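Local coordinates for surface layer protein (Geobacillus stearothermophilus, PDB 4UJ8), which probably self-assembles into the crystalline surface layer that coats the bacterial cell, this calcium-binding chain comprising its domains 6 and 7, at residues D129-D134 against I231-K236; V183-S188 against G214-T219. All coordinates share one frame; numbering follows the deposited sequence.

Contact 1 (D129-D134 against I231-K236); sequences DLIELD and IAITVK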
ATOM      1  N   ASP A 129     -22.937 -10.777 -19.477  1.00 19.17           N
ATOM      2  CA  ASP A 129     -22.023 -11.485 -20.371  1.00 21.33           C
ATOM      3  C   ASP A 129     -21.750 -10.704 -21.646  1.00 17.11           C
ATOM      4  O   ASP A 129     -20.765 -10.946 -22.336  1.00 16.47           O
ATOM      5  CB  ASP A 129     -22.591 -12.857 -20.741  1.00 23.67           C
ATOM      6  CG  ASP A 129     -22.600 -13.817 -19.574  1.00 26.59           C
ATOM      7  OD1 ASP A 129     -21.985 -13.502 -18.536  1.00 26.33           O
ATOM      8  OD2 ASP A 129     -23.218 -14.896 -19.704  1.00 30.66           O
ATOM      9  N   LEU A 130     -22.652  -9.783 -21.956  1.00 18.71           N
ATOM     10  CA  LEU A 130     -22.605  -9.028 -23.200  1.00 21.38           C
ATOM     11  C   LEU A 130     -22.770  -7.532 -22.948  1.00 20.80           C
ATOM     12  O   LEU A 130     -23.578  -7.124 -22.117  1.00 18.09           O
ATOM     13  CB  LEU A 130     -23.708  -9.520 -24.153  1.00 19.25           C
ATOM     14  CG  LEU A 130     -24.067  -8.649 -25.356  1.00 23.18           C
ATOM     15  CD1 LEU A 130     -22.933  -8.624 -26.374  1.00 26.33           C
ATOM     16  CD2 LEU A 130     -25.359  -9.122 -26.003  1.00 26.72           C
ATOM     17  N   ILE A 131     -22.015  -6.712 -23.669  1.00 16.89           N
ATOM     18  CA  ILE A 131     -22.361  -5.296 -23.766  1.00 16.15           C
ATOM     19  C   ILE A 131     -22.407  -4.848 -25.218  1.00 18.09           C
ATOM     20  O   ILE A 131     -21.702  -5.389 -26.070  1.00 20.51           O
ATOM     21  CB  ILE A 131     -21.388  -4.402 -23.006  1.00 13.36           C
ATOM     22  CG1 ILE A 131     -19.958  -4.630 -23.485  1.00 12.93           C
ATOM     23  CG2 ILE A 131     -21.506  -4.657 -21.511  1.00 17.75           C
ATOM     24  CD1 ILE A 131     -18.958  -3.609 -22.924  1.00 17.10           C
ATOM     25  N   GLU A 132     -23.251  -3.859 -25.487  1.00 16.17           N
ATOM     26  CA  GLU A 132     -23.425  -3.335 -26.833  1.00 19.06           C
ATOM     27  C   GLU A 132     -23.129  -1.841 -26.838  1.00 17.33           C
ATOM     28  O   GLU A 132     -23.685  -1.094 -26.040  1.00 19.13           O
ATOM     29  CB  GLU A 132     -24.846  -3.602 -27.337  1.00 22.82           C
ATOM     30  CG  GLU A 132     -25.047  -3.310 -28.813  1.00 28.30           C
ATOM     31  CD  GLU A 132     -26.388  -3.808 -29.325  1.00 37.40           C
ATOM     32  OE1 GLU A 132     -26.747  -4.976 -29.045  1.00 35.28           O
ATOM     33  OE2 GLU A 132     -27.079  -3.030 -30.015  1.00 40.61           O
ATOM     34  N   LEU A 133     -22.257  -1.412 -27.737  1.00 16.86           N
ATOM     35  CA  LEU A 133     -21.904  -0.000 -27.818  1.00 15.85           C
ATOM     36  C   LEU A 133     -22.889   0.740 -28.704  1.00 19.59           C
ATOM     37  O   LEU A 133     -23.512   0.151 -29.589  1.00 20.33           O
ATOM     38  CB  LEU A 133     -20.485   0.174 -28.357  1.00 13.15           C
ATOM     39  CG  LEU A 133     -19.422  -0.741 -27.753  1.00 15.59           C
ATOM     40  CD1 LEU A 133     -18.093  -0.484 -28.425  1.00 15.20           C
ATOM     41  CD2 LEU A 133     -19.337  -0.565 -26.237  1.00 15.12           C
ATOM     42  N   ASP A 134     -23.035   2.030 -28.437  1.00 20.96           N
ATOM     43  CA  ASP A 134     -23.790   2.923 -29.307  1.00 16.70           C
ATOM     44  C   ASP A 134     -22.975   4.206 -29.475  1.00 18.41           C
ATOM     45  O   ASP A 134     -21.799   4.246 -29.123  1.00 15.99           O
ATOM     46  CB  ASP A 134     -25.175   3.216 -28.733  1.00 22.11           C
ATOM     47  CG  ASP A 134     -25.127   3.636 -27.275  1.00 26.11           C
ATOM     48  OD1 ASP A 134     -24.136   4.262 -26.863  1.00 25.14           O
ATOM     49  OD2 ASP A 134     -26.089   3.345 -26.531  1.00 38.80           O
ATOM     50  N   ILE A 231     -12.049 -13.110 -16.773  1.00 11.77           N
ATOM     51  CA  ILE A 231     -13.435 -12.718 -16.979  1.00 12.06           C
ATOM     52  C   ILE A 231     -13.626 -12.418 -18.458  1.00 12.42           C
ATOM     53  O   ILE A 231     -12.886 -11.610 -19.023  1.00 12.51           O
ATOM     54  CB  ILE A 231     -13.817 -11.466 -16.151  1.00 15.12           C
ATOM     55  CG1 ILE A 231     -13.627 -11.730 -14.654  1.00 15.34           C
ATOM     56  CG2 ILE A 231     -15.249 -11.051 -16.434  1.00 16.04           C
ATOM     57  CD1 ILE A 231     -13.980 -10.522 -13.773  1.00 15.09           C
ATOM     58  N   ALA A 232     -14.585 -13.088 -19.088  1.00 15.23           N
ATOM     59  CA  ALA A 232     -14.854 -12.873 -20.507  1.00 10.20           C
ATOM     60  C   ALA A 232     -16.141 -12.087 -20.702  1.00 14.18           C
ATOM     61  O   ALA A 232     -17.198 -12.443 -20.173  1.00 16.48           O
ATOM     62  CB  ALA A 232     -14.941 -14.211 -21.248  1.00 16.21           C
ATOM     63  N   ILE A 233     -16.041 -11.021 -21.484  1.00 15.13           N
ATOM     64  CA  ILE A 233     -17.190 -10.205 -21.840  1.00 14.65           C
ATOM     65  C   ILE A 233     -17.271 -10.055 -23.363  1.00 12.43           C
ATOM     66  O   ILE A 233     -16.295  -9.675 -24.014  1.00 15.77           O
ATOM     67  CB  ILE A 233     -17.109  -8.814 -21.189  1.00 12.80           C
ATOM     68  CG1 ILE A 233     -17.050  -8.947 -19.662  1.00 12.64           C
ATOM     69  CG2 ILE A 233     -18.300  -7.964 -21.608  1.00 14.35           C
ATOM     70  CD1 ILE A 233     -16.598  -7.676 -18.936  1.00  8.54           C
ATOM     71  N   THR A 234     -18.436 -10.376 -23.916  1.00 14.93           N
ATOM     72  CA  THR A 234     -18.698 -10.184 -25.336  1.00 14.75           C
ATOM     73  C   THR A 234     -19.078  -8.729 -25.585  1.00 14.49           C
ATOM     74  O   THR A 234     -19.922  -8.177 -24.877  1.00 16.27           O
ATOM     75  CB  THR A 234     -19.823 -11.106 -25.837  1.00 18.69           C
ATOM     76  OG1 THR A 234     -19.466 -12.475 -25.595  1.00 23.91           O
ATOM     77  CG2 THR A 234     -20.070 -10.899 -27.331  1.00 17.18           C
ATOM     78  N   VAL A 235     -18.452  -8.114 -26.581  1.00 16.08           N
ATOM     79  CA  VAL A 235     -18.715  -6.719 -26.908  1.00 14.10           C
ATOM     80  C   VAL A 235     -19.257  -6.625 -28.325  1.00 14.42           C
ATOM     81  O   VAL A 235     -18.585  -7.039 -29.262  1.00 13.41           O
ATOM     82  CB  VAL A 235     -17.448  -5.847 -26.805  1.00 16.60           C
ATOM     83  CG1 VAL A 235     -17.774  -4.396 -27.173  1.00 15.55           C
ATOM     84  CG2 VAL A 235     -16.830  -5.923 -25.395  1.00 12.94           C
ATOM     85  N   LYS A 236     -20.456  -6.080 -28.487  1.00 15.18           N
ATOM     86  CA  LYS A 236     -20.937  -5.797 -29.833  1.00 15.84           C
ATOM     87  C   LYS A 236     -20.738  -4.337 -30.206  1.00 18.96           C
ATOM     88  O   LYS A 236     -21.199  -3.434 -29.509  1.00 14.01           O
ATOM     89  CB  LYS A 236     -22.409  -6.157 -29.990  1.00 16.81           C
ATOM     90  CG  LYS A 236     -22.913  -5.860 -31.394  1.00 24.39           C
ATOM     91  CD  LYS A 236     -24.294  -6.416 -31.648  1.00 25.70           C
ATOM     92  CE  LYS A 236     -24.642  -6.323 -33.123  1.00 26.79           C
ATOM     93  NZ  LYS A 236     -26.010  -6.868 -33.397  1.00 30.91           N
TER
HETATM   94  O   HOH W   1     -19.535 -13.627 -21.385  1.00 23.77           O
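Leu-130, Ile-131 and Glu-132 pair in parallel with Thr-234, Val-235 and Lys-236, the two short strand axes approaching to 4.7 Å and inclined by 22°. Four backbone hydrogen bonds join them: Thr-234 N to Asp-129 O, Ile-131 N to Thr-234 O, Lys-236 N to Ile-131 O and Leu-133 N to Lys-236 O, the last nearly straight at 173°. Asp-129 O also accepts from a water that donates in turn to Ala-232 O, so one molecule bridges the backbones where the pairing begins. On the face of Ile-131 and Val-235 the side chains that meet are apolar. With CG1 of Ile-131 set between its backbone N and carbonyl carbon (chi1 56°), that branch lies alongside Val-235, CG1 being 3.9 Å from Val-235 CG2, and it also meets Ile-233 CG2 at 4.2 Å. The other methyl of Val-235, CG1, is met by Leu-133 CG at 4.1 Å. Lys-144 and Leu-145 of helix 142-147 cover parts of this face. The other face carries Leu-130, Thr-234, Glu-132 and Lys-236. Leu-130 slants across Thr-234, its CD1 lying 3.8 Å from Thr-234 CG2. Glu-132 and Lys-236 run side by side in the same direction, both with CG anti to the backbone N. Glu-132 CG lies 4.1 Å from Lys-236 CB, and farther out Lys-236 CD passes the carboxylate, while Glu-132 OE1 and Lys-236 NZ stay 4.8 Å apart. Strand 130-132 is an outermost strand of a mixed four-stranded sheet, with strand 231-237 as its parallel neighbour. The chemistry is accordingly two-sided: the backbone bonds fix the register, the buried branched residues pack on the face that helix 142-147 partly covers, and the exposed acid and lysine are probably coupled by long-range attraction without forming a salt bridge.

Contact 2 (V183-S188 against G214-T219); sequences VSSDTS and GTVTLT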
ATOM      1  N   VAL A 183      -7.423  -9.885 -23.576  1.00  9.16           N
ATOM      2  CA  VAL A 183      -7.344 -10.538 -24.885  1.00 13.98           C
ATOM      3  C   VAL A 183      -8.618 -10.343 -25.683  1.00 12.51           C
ATOM      4  O   VAL A 183      -9.727 -10.569 -25.176  1.00 11.73           O
ATOM      5  CB  VAL A 183      -7.059 -12.048 -24.765  1.00 13.50           C
ATOM      6  CG1 VAL A 183      -7.168 -12.737 -26.134  1.00 13.02           C
ATOM      7  CG2 VAL A 183      -5.681 -12.269 -24.163  1.00 18.43           C
ATOM      8  N   SER A 184      -8.452  -9.939 -26.947  1.00 14.31           N
ATOM      9  CA  SER A 184      -9.564  -9.839 -27.879  1.00 10.95           C
ATOM     10  C   SER A 184      -9.608 -11.070 -28.781  1.00 13.97           C
ATOM     11  O   SER A 184      -8.565 -11.517 -29.261  1.00 16.76           O
ATOM     12  CB  SER A 184      -9.454  -8.576 -28.737  1.00 13.16           C
ATOM     13  OG  SER A 184     -10.457  -8.568 -29.754  1.00 11.91           O
ATOM     14  N   SER A 185     -10.808 -11.606 -29.000  1.00 14.02           N
ATOM     15  CA  SER A 185     -10.983 -12.755 -29.901  1.00 14.69           C
ATOM     16  C   SER A 185     -10.756 -12.351 -31.364  1.00 20.07           C
ATOM     17  O   SER A 185     -10.494 -13.202 -32.214  1.00 19.00           O
ATOM     18  CB  SER A 185     -12.373 -13.386 -29.737  1.00 17.42           C
ATOM     19  OG  SER A 185     -13.423 -12.490 -30.081  1.00 17.51           O
ATOM     20  N   ASP A 186     -10.859 -11.053 -31.653  1.00 16.63           N
ATOM     21  CA  ASP A 186     -10.614 -10.547 -33.000  1.00 19.92           C
ATOM     22  C   ASP A 186      -9.956  -9.165 -32.926  1.00 21.95           C
ATOM     23  O   ASP A 186     -10.640  -8.146 -32.801  1.00 20.45           O
ATOM     24  CB  ASP A 186     -11.921 -10.480 -33.798  1.00 21.16           C
ATOM     25  CG  ASP A 186     -11.694 -10.248 -35.281  1.00 21.30           C
ATOM     26  OD1 ASP A 186     -10.561  -9.891 -35.659  1.00 23.02           O
ATOM     27  OD2 ASP A 186     -12.652 -10.419 -36.068  1.00 22.05           O
ATOM     28  N   THR A 187      -8.627  -9.141 -33.013  1.00 14.73           N
ATOM     29  CA  THR A 187      -7.870  -7.908 -32.852  1.00 16.15           C
ATOM     30  C   THR A 187      -8.165  -6.890 -33.966  1.00 18.65           C
ATOM     31  O   THR A 187      -7.853  -5.711 -33.824  1.00 18.70           O
ATOM     32  CB  THR A 187      -6.366  -8.182 -32.819  1.00 21.19           C
ATOM     33  OG1 THR A 187      -5.987  -8.877 -34.012  1.00 23.96           O
ATOM     34  CG2 THR A 187      -6.001  -9.036 -31.596  1.00 23.30           C
ATOM     35  N   SER A 188      -8.774  -7.332 -35.063  1.00 20.43           N
ATOM     36  CA  SER A 188      -9.103  -6.398 -36.141  1.00 16.99           C
ATOM     37  C   SER A 188     -10.349  -5.586 -35.796  1.00 22.67           C
ATOM     38  O   SER A 188     -10.615  -4.563 -36.418  1.00 22.75           O
ATOM     39  CB  SER A 188      -9.284  -7.140 -37.471  1.00 24.66           C
ATOM     40  OG  SER A 188     -10.524  -7.816 -37.537  1.00 25.89           O
ATOM     41  N   GLY A 214     -18.315  -4.907 -35.484  1.00 25.64           N
ATOM     42  CA  GLY A 214     -18.260  -6.339 -35.260  1.00 20.72           C
ATOM     43  C   GLY A 214     -18.494  -6.740 -33.822  1.00 18.75           C
ATOM     44  O   GLY A 214     -18.911  -5.934 -32.993  1.00 17.81           O
ATOM     45  N   THR A 215     -18.223  -8.006 -33.534  1.00 19.57           N
ATOM     46  CA  THR A 215     -18.472  -8.551 -32.215  1.00 20.25           C
ATOM     47  C   THR A 215     -17.272  -9.358 -31.796  1.00 22.07           C
ATOM     48  O   THR A 215     -16.793 -10.204 -32.552  1.00 22.97           O
ATOM     49  CB  THR A 215     -19.743  -9.423 -32.198  1.00 18.64           C
ATOM     50  OG1 THR A 215     -20.872  -8.605 -32.531  1.00 20.30           O
ATOM     51  CG2 THR A 215     -19.962 -10.043 -30.820  1.00 22.84           C
ATOM     52  N   VAL A 216     -16.775  -9.083 -30.594  1.00 15.20           N
ATOM     53  CA  VAL A 216     -15.627  -9.799 -30.064  1.00 15.91           C
ATOM     54  C   VAL A 216     -15.886 -10.243 -28.643  1.00 17.34           C
ATOM     55  O   VAL A 216     -16.784  -9.739 -27.978  1.00 20.28           O
ATOM     56  CB  VAL A 216     -14.347  -8.941 -30.063  1.00 19.87           C
ATOM     57  CG1 VAL A 216     -13.878  -8.667 -31.466  1.00 20.24           C
ATOM     58  CG2 VAL A 216     -14.569  -7.630 -29.305  1.00 16.84           C
ATOM     59  N   THR A 217     -15.080 -11.193 -28.187  1.00 16.82           N
ATOM     60  CA  THR A 217     -15.037 -11.543 -26.778  1.00 17.12           C
ATOM     61  C   THR A 217     -13.767 -10.956 -26.219  1.00 13.11           C
ATOM     62  O   THR A 217     -12.688 -11.210 -26.747  1.00 13.73           O
ATOM     63  CB  THR A 217     -15.045 -13.057 -26.561  1.00 16.17           C
ATOM     64  OG1 THR A 217     -16.282 -13.582 -27.048  1.00 18.41           O
ATOM     65  CG2 THR A 217     -14.891 -13.395 -25.079  1.00 15.16           C
ATOM     66  N   LEU A 218     -13.900 -10.139 -25.173  1.00 12.88           N
ATOM     67  CA  LEU A 218     -12.752  -9.617 -24.458  1.00 13.20           C
ATOM     68  C   LEU A 218     -12.559 -10.417 -23.179  1.00 12.57           C
ATOM     69  O   LEU A 218     -13.484 -10.550 -22.377  1.00 14.62           O
ATOM     70  CB  LEU A 218     -12.936  -8.130 -24.134  1.00 14.42           C
ATOM     71  CG  LEU A 218     -13.016  -7.174 -25.330  1.00 13.07           C
ATOM     72  CD1 LEU A 218     -12.999  -5.717 -24.866  1.00 15.40           C
ATOM     73  CD2 LEU A 218     -11.874  -7.424 -26.300  1.00  9.51           C
ATOM     74  N   THR A 219     -11.366 -10.967 -23.006  1.00 11.95           N
ATOM     75  CA  THR A 219     -11.051 -11.726 -21.803  1.00 15.26           C
ATOM     76  C   THR A 219     -10.045 -10.950 -20.969  1.00  9.57           C
ATOM     77  O   THR A 219      -8.909 -10.698 -21.390  1.00 12.48           O
ATOM     78  CB  THR A 219     -10.484 -13.124 -22.119  1.00 11.44           C
ATOM     79  OG1 THR A 219     -11.357 -13.797 -23.030  1.00 12.18           O
ATOM     80  CG2 THR A 219     -10.352 -13.957 -20.847  1.00 12.98           C
TER
HETATM   81  O   HOH W   2     -14.981 -11.180 -35.118  1.00 30.43           O
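Ser-185 turns its OG between its own backbone N and carbonyl carbon (chi1 63°), which aims the hydroxyl oxygen at Thr-217 N across the contact. The resulting bond is 2.8 Å from Thr-217 N to Ser-185 OG and almost straight, at 176°. Ser-185 N in turn donates to Thr-217 O, so this serine grips both polar backbone atoms of Thr-217. In the preceding residue OG stands anti to the backbone N (chi1 173°); Ser-184 OG accepts a 3.2 Å bond from Asp-186 N, closing an ST turn, and is also hydrogen-bonded to Ile-190 O. Its CB rests against Leu-218 CD2 at 3.6 Å. These residues end the regular pairing of strand 179-184 with strand 214-222, an edge of the mixed four-stranded sheet in which Val-183 and Thr-219 form an antiparallel hydrogen-bonded pair and Ser-184 and Leu-218 the adjoining non-hydrogen-bonded one. Val-183 N reaches Thr-219 O, and Thr-219 N returns to Val-183 O at 2.7 Å. Beyond the strand the chain bends over Val-216, whose CG1 meets Asp-186 CB at 3.5 Å. The carboxylate of Asp-186 begins an Asx turn: Ser-188 N and Ser-188 OG both approach OD1 from the same face of its plane. An alanine in place of Asp-186 would keep the CB beside Val-216 but would probably leave the Ser-188 amide and hydroxyl without their shared acceptor, letting the turn slacken. The second carboxylate oxygen, Asp-186 OD2, receives a 2.6 Å bond from a water that also donates, at a longer distance, to Thr-215 O.

Both contacts belong to one mixed sheet and flank its two middle strands: contact 1 adds the edge strand 130-132 in parallel to strand 231-237, and contact 2 adds the opposite edge, strand 179-184, antiparallel to strand 214-222. Their inner strands are themselves neighbours, probably joined by Ile-233 O with Leu-218 N and Val-235 N with Val-216 O, while Thr-234 CG2 packs on Thr-215 CG2. Along the chain contact 2 is nested within the loop closed by contact 1. Each is partly buried. Contact 1 has the larger apolar component, under a helix; in contact 2 serine hydroxyls and a carboxylate take over where strand pairing gives way to turns.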